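Local atomic coordinates of probable 2-oxoglutarate-dependent dioxygenase At5g05600 (Arabidopsis thaliana, PDB entry 6LSV), a protein that oxidises the defence hormone jasmonate to 12-hydroxyjasmonate, using iron, molecular oxygen and 2-oxoglutarate. Residues A[134-146]-A[202-216]. Sequence-based numbering, arbitrary orientation.
With AKG (2-oxoglutaric acid), chain C; JAA ({(1R,2R)-3-oxo-2-[(2Z)-pent-2-en-1-yl]cyclopentyl}acetic acid), chain D.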
loop_
_atom_site.group_PDB
_atom_site.type_symbol
_atom_site.label_atom_id
_atom_site.label_comp_id
_atom_site.label_asym_id
_atom_site.label_seq_id
_atom_site.Cartn_x
_atom_site.Cartn_y
_atom_site.Cartn_z
ATOM N N ASP A 134 -4.332 -11.499 -9.822
ATOM C CA ASP A 134 -2.991 -11.473 -9.265
ATOM C C ASP A 134 -2.765 -12.680 -8.361
ATOM O O ASP A 134 -3.705 -13.231 -7.778
ATOM C CB ASP A 134 -2.753 -10.178 -8.490
ATOM C CG ASP A 134 -2.683 -8.963 -9.397
ATOM O OD1 ASP A 134 -2.471 -9.140 -10.616
ATOM O OD2 ASP A 134 -2.845 -7.832 -8.890
ATOM N N TRP A 135 -1.502 -13.086 -8.251
ATOM C CA TRP A 135 -1.136 -14.273 -7.480
ATOM C C TRP A 135 -0.916 -13.894 -6.016
ATOM O O TRP A 135 0.193 -13.943 -5.481
ATOM C CB TRP A 135 0.101 -14.935 -8.072
ATOM C CG TRP A 135 0.268 -16.362 -7.631
ATOM C CD1 TRP A 135 1.098 -16.829 -6.652
ATOM C CD2 TRP A 135 -0.422 -17.504 -8.149
ATOM N NE1 TRP A 135 0.969 -18.192 -6.532
ATOM C CE2 TRP A 135 0.041 -18.630 -7.439
ATOM C CE3 TRP A 135 -1.389 -17.684 -9.142
ATOM C CZ2 TRP A 135 -0.428 -19.918 -7.694
ATOM C CZ3 TRP A 135 -1.853 -18.962 -9.394
ATOM C CH2 TRP A 135 -1.371 -20.062 -8.675
ATOM N N SER A 136 -2.012 -13.516 -5.362
ATOM C CA SER A 136 -1.922 -13.156 -3.956
ATOM C C SER A 136 -3.296 -13.219 -3.314
ATOM O O SER A 136 -4.318 -12.984 -3.966
ATOM C CB SER A 136 -1.336 -11.752 -3.760
ATOM O OG SER A 136 -1.883 -10.835 -4.689
ATOM N N ASP A 137 -3.297 -13.549 -2.028
ATOM C CA ASP A 137 -4.417 -13.328 -1.129
ATOM C C ASP A 137 -4.059 -12.173 -0.206
ATOM O O ASP A 137 -2.888 -11.807 -0.068
ATOM C CB ASP A 137 -4.733 -14.585 -0.312
ATOM C CG ASP A 137 -5.063 -15.783 -1.185
ATOM O OD1 ASP A 137 -5.645 -15.591 -2.273
ATOM O OD2 ASP A 137 -4.734 -16.919 -0.785
ATOM N N TYR A 138 -5.069 -11.590 0.431
ATOM C CA TYR A 138 -4.809 -10.440 1.282
ATOM C C TYR A 138 -5.879 -10.344 2.358
ATOM O O TYR A 138 -6.935 -10.976 2.277
ATOM C CB TYR A 138 -4.747 -9.144 0.462
ATOM C CG TYR A 138 -6.077 -8.734 -0.127
ATOM C CD1 TYR A 138 -6.945 -7.911 0.578
ATOM C CD2 TYR A 138 -6.465 -9.172 -1.389
ATOM C CE1 TYR A 138 -8.162 -7.538 0.047
ATOM C CE2 TYR A 138 -7.682 -8.803 -1.931
ATOM C CZ TYR A 138 -8.529 -7.986 -1.207
ATOM O OH TYR A 138 -9.748 -7.611 -1.732
ATOM N N TYR A 139 -5.587 -9.528 3.373
ATOM C CA TYR A 139 -6.548 -9.149 4.397
ATOM C C TYR A 139 -6.598 -7.633 4.492
ATOM O O TYR A 139 -5.577 -6.958 4.350
ATOM C CB TYR A 139 -6.197 -9.737 5.771
ATOM C CG TYR A 139 -7.403 -9.897 6.662
ATOM C CD1 TYR A 139 -7.909 -8.821 7.380
ATOM C CD2 TYR A 139 -8.047 -11.120 6.771
ATOM C CE1 TYR A 139 -9.023 -8.964 8.188
ATOM C CE2 TYR A 139 -9.159 -11.273 7.576
ATOM C CZ TYR A 139 -9.641 -10.194 8.281
ATOM O OH TYR A 139 -10.748 -10.347 9.079
ATOM N N PHE A 140 -7.791 -7.099 4.740
ATOM C CA PHE A 140 -7.985 -5.656 4.805
ATOM C C PHE A 140 -8.845 -5.314 6.014
ATOM O O PHE A 140 -9.856 -5.977 6.267
ATOM C CB PHE A 140 -8.634 -5.142 3.513
ATOM C CG PHE A 140 -8.861 -3.658 3.486
ATOM C CD1 PHE A 140 -7.792 -2.777 3.447
ATOM C CD2 PHE A 140 -10.150 -3.144 3.488
ATOM C CE1 PHE A 140 -8.006 -1.410 3.414
ATOM C CE2 PHE A 140 -10.368 -1.779 3.458
ATOM C CZ PHE A 140 -9.297 -0.911 3.421
ATOM N N LEU A 141 -8.435 -4.292 6.764
ATOM C CA LEU A 141 -9.173 -3.844 7.936
ATOM C C LEU A 141 -8.874 -2.370 8.171
ATOM O O LEU A 141 -7.861 -1.840 7.706
ATOM C CB LEU A 141 -8.823 -4.675 9.184
ATOM C CG LEU A 141 -7.371 -4.688 9.686
ATOM C CD1 LEU A 141 -7.101 -3.579 10.704
ATOM C CD2 LEU A 141 -7.012 -6.048 10.276
ATOM N N HIS A 142 -9.764 -1.716 8.912
ATOM C CA HIS A 142 -9.613 -0.312 9.261
ATOM C C HIS A 142 -9.065 -0.164 10.676
ATOM O O HIS A 142 -9.345 -0.980 11.558
ATOM C CB HIS A 142 -10.949 0.424 9.155
ATOM C CG HIS A 142 -11.418 0.631 7.749
ATOM N ND1 HIS A 142 -10.831 1.540 6.895
ATOM C CD2 HIS A 142 -12.421 0.050 7.048
ATOM C CE1 HIS A 142 -11.450 1.508 5.729
ATOM N NE2 HIS A 142 -12.419 0.613 5.795
ATOM N N LEU A 143 -8.279 0.892 10.882
ATOM C CA LEU A 143 -7.782 1.273 12.202
ATOM C C LEU A 143 -8.331 2.608 12.681
ATOM O O LEU A 143 -8.704 2.733 13.848
ATOM C CB LEU A 143 -6.251 1.334 12.201
ATOM C CG LEU A 143 -5.531 0.042 11.814
ATOM C CD1 LEU A 143 -4.264 0.363 11.043
ATOM C CD2 LEU A 143 -5.221 -0.787 13.045
ATOM N N LEU A 144 -8.388 3.606 11.805
ATOM C CA LEU A 144 -9.017 4.887 12.078
ATOM C C LEU A 144 -9.833 5.290 10.861
ATOM O O LEU A 144 -9.486 4.921 9.731
ATOM C CB LEU A 144 -7.981 5.977 12.393
ATOM C CG LEU A 144 -7.194 5.830 13.692
ATOM C CD1 LEU A 144 -6.087 6.863 13.722
ATOM C CD2 LEU A 144 -8.111 5.978 14.896
ATOM N N PRO A 145 -10.929 6.044 11.051
ATOM C CA PRO A 145 -11.477 6.554 12.315
ATOM C C PRO A 145 -12.108 5.457 13.179
ATOM O O PRO A 145 -12.297 4.336 12.704
ATOM C CB PRO A 145 -12.530 7.563 11.850
ATOM C CG PRO A 145 -12.973 7.041 10.530
ATOM C CD PRO A 145 -11.735 6.470 9.895
ATOM N N HIS A 146 -12.438 5.792 14.430
ATOM C CA HIS A 146 -12.796 4.765 15.406
ATOM C C HIS A 146 -14.141 4.117 15.107
ATOM O O HIS A 146 -14.343 2.944 15.443
ATOM C CB HIS A 146 -12.798 5.360 16.812
ATOM C CG HIS A 146 -11.436 5.466 17.419
ATOM N ND1 HIS A 146 -10.773 4.382 17.953
ATOM C CD2 HIS A 146 -10.606 6.526 17.569
ATOM C CE1 HIS A 146 -9.595 4.769 18.408
ATOM N NE2 HIS A 146 -9.469 6.067 18.189
ATOM N N ASN A 202 -8.462 13.516 13.081
ATOM C CA ASN A 202 -9.440 12.557 12.566
ATOM C C ASN A 202 -9.144 12.213 11.105
ATOM O O ASN A 202 -9.923 12.471 10.188
ATOM C CB ASN A 202 -10.857 13.082 12.737
ATOM C CG ASN A 202 -11.884 11.959 12.756
ATOM O OD1 ASN A 202 -11.563 10.818 13.099
ATOM N ND2 ASN A 202 -13.120 12.275 12.383
ATOM N N ILE A 203 -7.980 11.601 10.913
ATOM C CA ILE A 203 -7.568 11.084 9.617
ATOM C C ILE A 203 -8.087 9.660 9.479
ATOM O O ILE A 203 -8.810 9.162 10.351
ATOM C CB ILE A 203 -6.038 11.140 9.465
ATOM C CG1 ILE A 203 -5.357 10.573 10.712
ATOM C CG2 ILE A 203 -5.585 12.569 9.264
ATOM C CD1 ILE A 203 -5.121 9.078 10.675
ATOM N N GLY A 204 -7.708 8.991 8.398
ATOM C CA GLY A 204 -8.042 7.593 8.183
ATOM C C GLY A 204 -6.779 6.752 8.210
ATOM O O GLY A 204 -5.719 7.191 7.753
ATOM N N ALA A 205 -6.899 5.545 8.754
ATOM C CA ALA A 205 -5.786 4.608 8.809
ATOM C C ALA A 205 -6.340 3.213 8.601
ATOM O O ALA A 205 -7.212 2.776 9.357
ATOM C CB ALA A 205 -5.044 4.697 10.147
ATOM N N CYS A 206 -5.854 2.525 7.579
ATOM C CA CYS A 206 -6.245 1.148 7.337
ATOM C C CYS A 206 -5.001 0.311 7.071
ATOM O O CYS A 206 -3.891 0.824 6.896
ATOM C CB CYS A 206 -7.263 1.037 6.191
ATOM S SG CYS A 206 -6.976 2.128 4.791
ATOM N N LEU A 207 -5.204 -1.001 7.068
ATOM C CA LEU A 207 -4.126 -1.969 6.975
ATOM C C LEU A 207 -4.518 -3.034 5.968
ATOM O O LEU A 207 -5.631 -3.567 6.024
ATOM C CB LEU A 207 -3.843 -2.601 8.343
ATOM C CG LEU A 207 -2.751 -3.669 8.369
ATOM C CD1 LEU A 207 -1.393 -3.041 8.090
ATOM C CD2 LEU A 207 -2.748 -4.419 9.699
ATOM N N ARG A 208 -3.616 -3.324 5.036
ATOM C CA ARG A 208 -3.781 -4.436 4.112
ATOM C C ARG A 208 -2.522 -5.282 4.166
ATOM O O ARG A 208 -1.420 -4.775 3.930
ATOM C CB ARG A 208 -4.046 -3.965 2.679
ATOM C CG ARG A 208 -3.671 -5.021 1.649
ATOM C CD ARG A 208 -4.403 -4.867 0.336
ATOM N NE ARG A 208 -3.843 -5.759 -0.677
ATOM C CZ ARG A 208 -4.487 -6.149 -1.773
ATOM N NH1 ARG A 208 -5.722 -5.726 -2.003
ATOM N NH2 ARG A 208 -3.896 -6.962 -2.637
ATOM N N VAL A 209 -2.685 -6.563 4.486
ATOM C CA VAL A 209 -1.584 -7.515 4.553
ATOM C C VAL A 209 -1.689 -8.434 3.346
ATOM O O VAL A 209 -2.766 -8.972 3.066
ATOM C CB VAL A 209 -1.609 -8.317 5.865
ATOM C CG1 VAL A 209 -0.354 -9.163 5.988
ATOM C CG2 VAL A 209 -1.752 -7.377 7.055
ATOM N N ASN A 210 -0.579 -8.612 2.638
ATOM C CA ASN A 210 -0.556 -9.329 1.371
ATOM C C ASN A 210 0.203 -10.641 1.520
ATOM O O ASN A 210 1.304 -10.669 2.081
ATOM C CB ASN A 210 0.084 -8.475 0.276
ATOM C CG ASN A 210 -0.652 -7.172 0.047
ATOM O OD1 ASN A 210 -1.867 -7.159 -0.147
ATOM N ND2 ASN A 210 0.083 -6.065 0.072
ATOM N N TYR A 211 -0.385 -11.719 1.009
ATOM C CA TYR A 211 0.213 -13.048 1.049
ATOM C C TYR A 211 0.466 -13.501 -0.379
ATOM O O TYR A 211 -0.476 -13.614 -1.170
ATOM C CB TYR A 211 -0.697 -14.039 1.778
ATOM C CG TYR A 211 -0.099 -15.421 1.925
ATOM C CD1 TYR A 211 1.236 -15.585 2.274
ATOM C CD2 TYR A 211 -0.866 -16.561 1.712
ATOM C CE1 TYR A 211 1.791 -16.843 2.409
ATOM C CE2 TYR A 211 -0.317 -17.827 1.845
ATOM C CZ TYR A 211 1.011 -17.959 2.194
ATOM O OH TYR A 211 1.569 -19.209 2.331
ATOM N N TYR A 212 1.733 -13.762 -0.705
ATOM C CA TYR A 212 2.140 -14.197 -2.039
ATOM C C TYR A 212 2.650 -15.629 -1.962
ATOM O O TYR A 212 3.844 -15.855 -1.716
ATOM C CB TYR A 212 3.215 -13.266 -2.607
ATOM C CG TYR A 212 2.864 -11.800 -2.497
ATOM C CD1 TYR A 212 2.055 -11.186 -3.446
ATOM C CD2 TYR A 212 3.329 -11.031 -1.436
ATOM C CE1 TYR A 212 1.723 -9.849 -3.347
ATOM C CE2 TYR A 212 3.003 -9.692 -1.329
ATOM C CZ TYR A 212 2.200 -9.107 -2.288
ATOM O OH TYR A 212 1.872 -7.775 -2.188
ATOM N N PRO A 213 1.783 -16.639 -2.168
ATOM C CA PRO A 213 2.225 -18.041 -2.096
ATOM C C PRO A 213 3.161 -18.400 -3.238
ATOM O O PRO A 213 3.427 -17.559 -4.099
ATOM C CB PRO A 213 0.907 -18.827 -2.177
ATOM C CG PRO A 213 -0.180 -17.823 -1.888
ATOM C CD PRO A 213 0.339 -16.535 -2.431
ATOM N N LYS A 214 3.672 -19.628 -3.269
ATOM C CA LYS A 214 4.553 -20.001 -4.365
ATOM C C LYS A 214 3.737 -20.153 -5.649
ATOM O O LYS A 214 2.553 -20.502 -5.623
ATOM C CB LYS A 214 5.324 -21.287 -4.038
ATOM C CG LYS A 214 6.126 -21.261 -2.724
ATOM C CD LYS A 214 6.425 -22.650 -2.231
ATOM C CE LYS A 214 5.217 -23.560 -2.211
ATOM N NZ LYS A 214 3.868 -23.046 -1.840
ATOM N N CYS A 215 4.373 -19.846 -6.777
ATOM C CA CYS A 215 3.696 -19.806 -8.055
ATOM C C CYS A 215 4.377 -20.763 -9.022
ATOM O O CYS A 215 5.604 -20.715 -9.171
ATOM C CB CYS A 215 3.702 -18.382 -8.633
ATOM S SG CYS A 215 2.846 -18.231 -10.203
ATOM N N PRO A 216 3.626 -21.641 -9.692
ATOM C CA PRO A 216 4.273 -22.646 -10.550
ATOM C C PRO A 216 4.996 -22.054 -11.747
ATOM O O PRO A 216 5.981 -22.645 -12.203
ATOM C CB PRO A 216 3.105 -23.543 -10.978
ATOM C CG PRO A 216 1.886 -22.698 -10.797
ATOM C CD PRO A 216 2.165 -21.800 -9.639
HETATM C C1 AKG C . 0.895 -2.967 -1.389
HETATM O O1 AKG C . 0.921 -1.739 -1.126
HETATM O O2 AKG C . -0.166 -3.619 -1.181
HETATM C C2 AKG C . 2.140 -3.640 -1.978
HETATM O O5 AKG C . 2.541 -3.270 -3.031
HETATM C C3 AKG C . 2.880 -4.771 -1.252
HETATM C C4 AKG C . 4.385 -4.626 -1.496
HETATM C C5 AKG C . 5.121 -5.931 -1.184
HETATM O O3 AKG C . 6.318 -5.919 -0.793
HETATM O O4 AKG C . 4.522 -7.026 -1.325
HETATM O O01 JAA D . -7.301 -3.564 -0.715
HETATM O O02 JAA D . -8.659 2.476 0.757
HETATM O O03 JAA D . -10.322 2.117 -0.596
HETATM C C04 JAA D . -8.166 -0.310 -0.426
HETATM C C05 JAA D . -7.371 -1.418 -1.312
HETATM C C06 JAA D . -9.579 -0.925 -0.251
HETATM C C07 JAA D . -9.461 -2.262 -0.577
HETATM C C08 JAA D . -7.871 -2.536 -0.874
HETATM C C09 JAA D . -5.802 -1.360 -1.055
HETATM C C10 JAA D . -8.253 0.952 -1.089
HETATM C C11 JAA D . -5.148 -0.353 -2.003
HETATM C C12 JAA D . -9.126 1.902 -0.263
HETATM C C13 JAA D . -4.073 -0.656 -2.706
HETATM C C14 JAA D . -3.426 -2.036 -2.611
HETATM C C15 JAA D . -3.256 -2.617 -4.014
#
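The guanidinium of Arg208 lies flat on the ring of Tyr138, the two planes only 6° apart and CZ 3.8 Å from the ring centroid, a stacked cation-pi pair. At the guanidinium edge, Arg208 NH1 donates to the ketone oxygen O01 of jasmonic acid (3.0 Å), while NE and, more weakly, NH2 turn to Asn210 OD1; the pentenyl carbon C14 of the substrate lies over the face turned away from Tyr138. Stack and edge bonds together fix the rotation of the group. The Tyr138 ring reaches this place because its CG sits between the backbone N and the carbonyl carbon (chi1 68°), and its hydroxyl is held by Arg124 O and Asn113. With OD1 engaged by Arg208, the amide of Asn210 gives ND2 to 2-oxoglutarate O2 at 2.8 Å; Tyr212 OH makes a weak bond to O4 of 2-oxoglutarate, a ligand that Arg294 also binds. Strand 137-144, from the N-terminal region, runs antiparallel beside 204-212 and extends the main sheet of the double-stranded beta-helix fold of 2-oxoglutarate oxygenases, between 120-122 and 294-302. Tyr138, Phe140, Arg208 and Asn210 point to the ligand side, whereas Leu141, Val209 and Tyr211 pack against helix 87-102. Paired backbone bonds join Asp137 to Tyr211, Tyr139 to Val209 and Leu141 to Leu207. A classic beta bulge follows: Leu143 N and Leu144 N both donate to Ala205 O. Phe140 offers a ring face to jasmonate C06, 3.7 Å from Phe140 CZ, and its CE1 meets Cys206 CB. Beyond the strands, Trp135 NE1 bonds Lys214 O (2.9 Å) from above the carbonyl plane, and Cys215 SG sits over one indole face, 3.9 Å from the centroid of the five-membered ring. Pro216 CD touches CZ2 of the same indole.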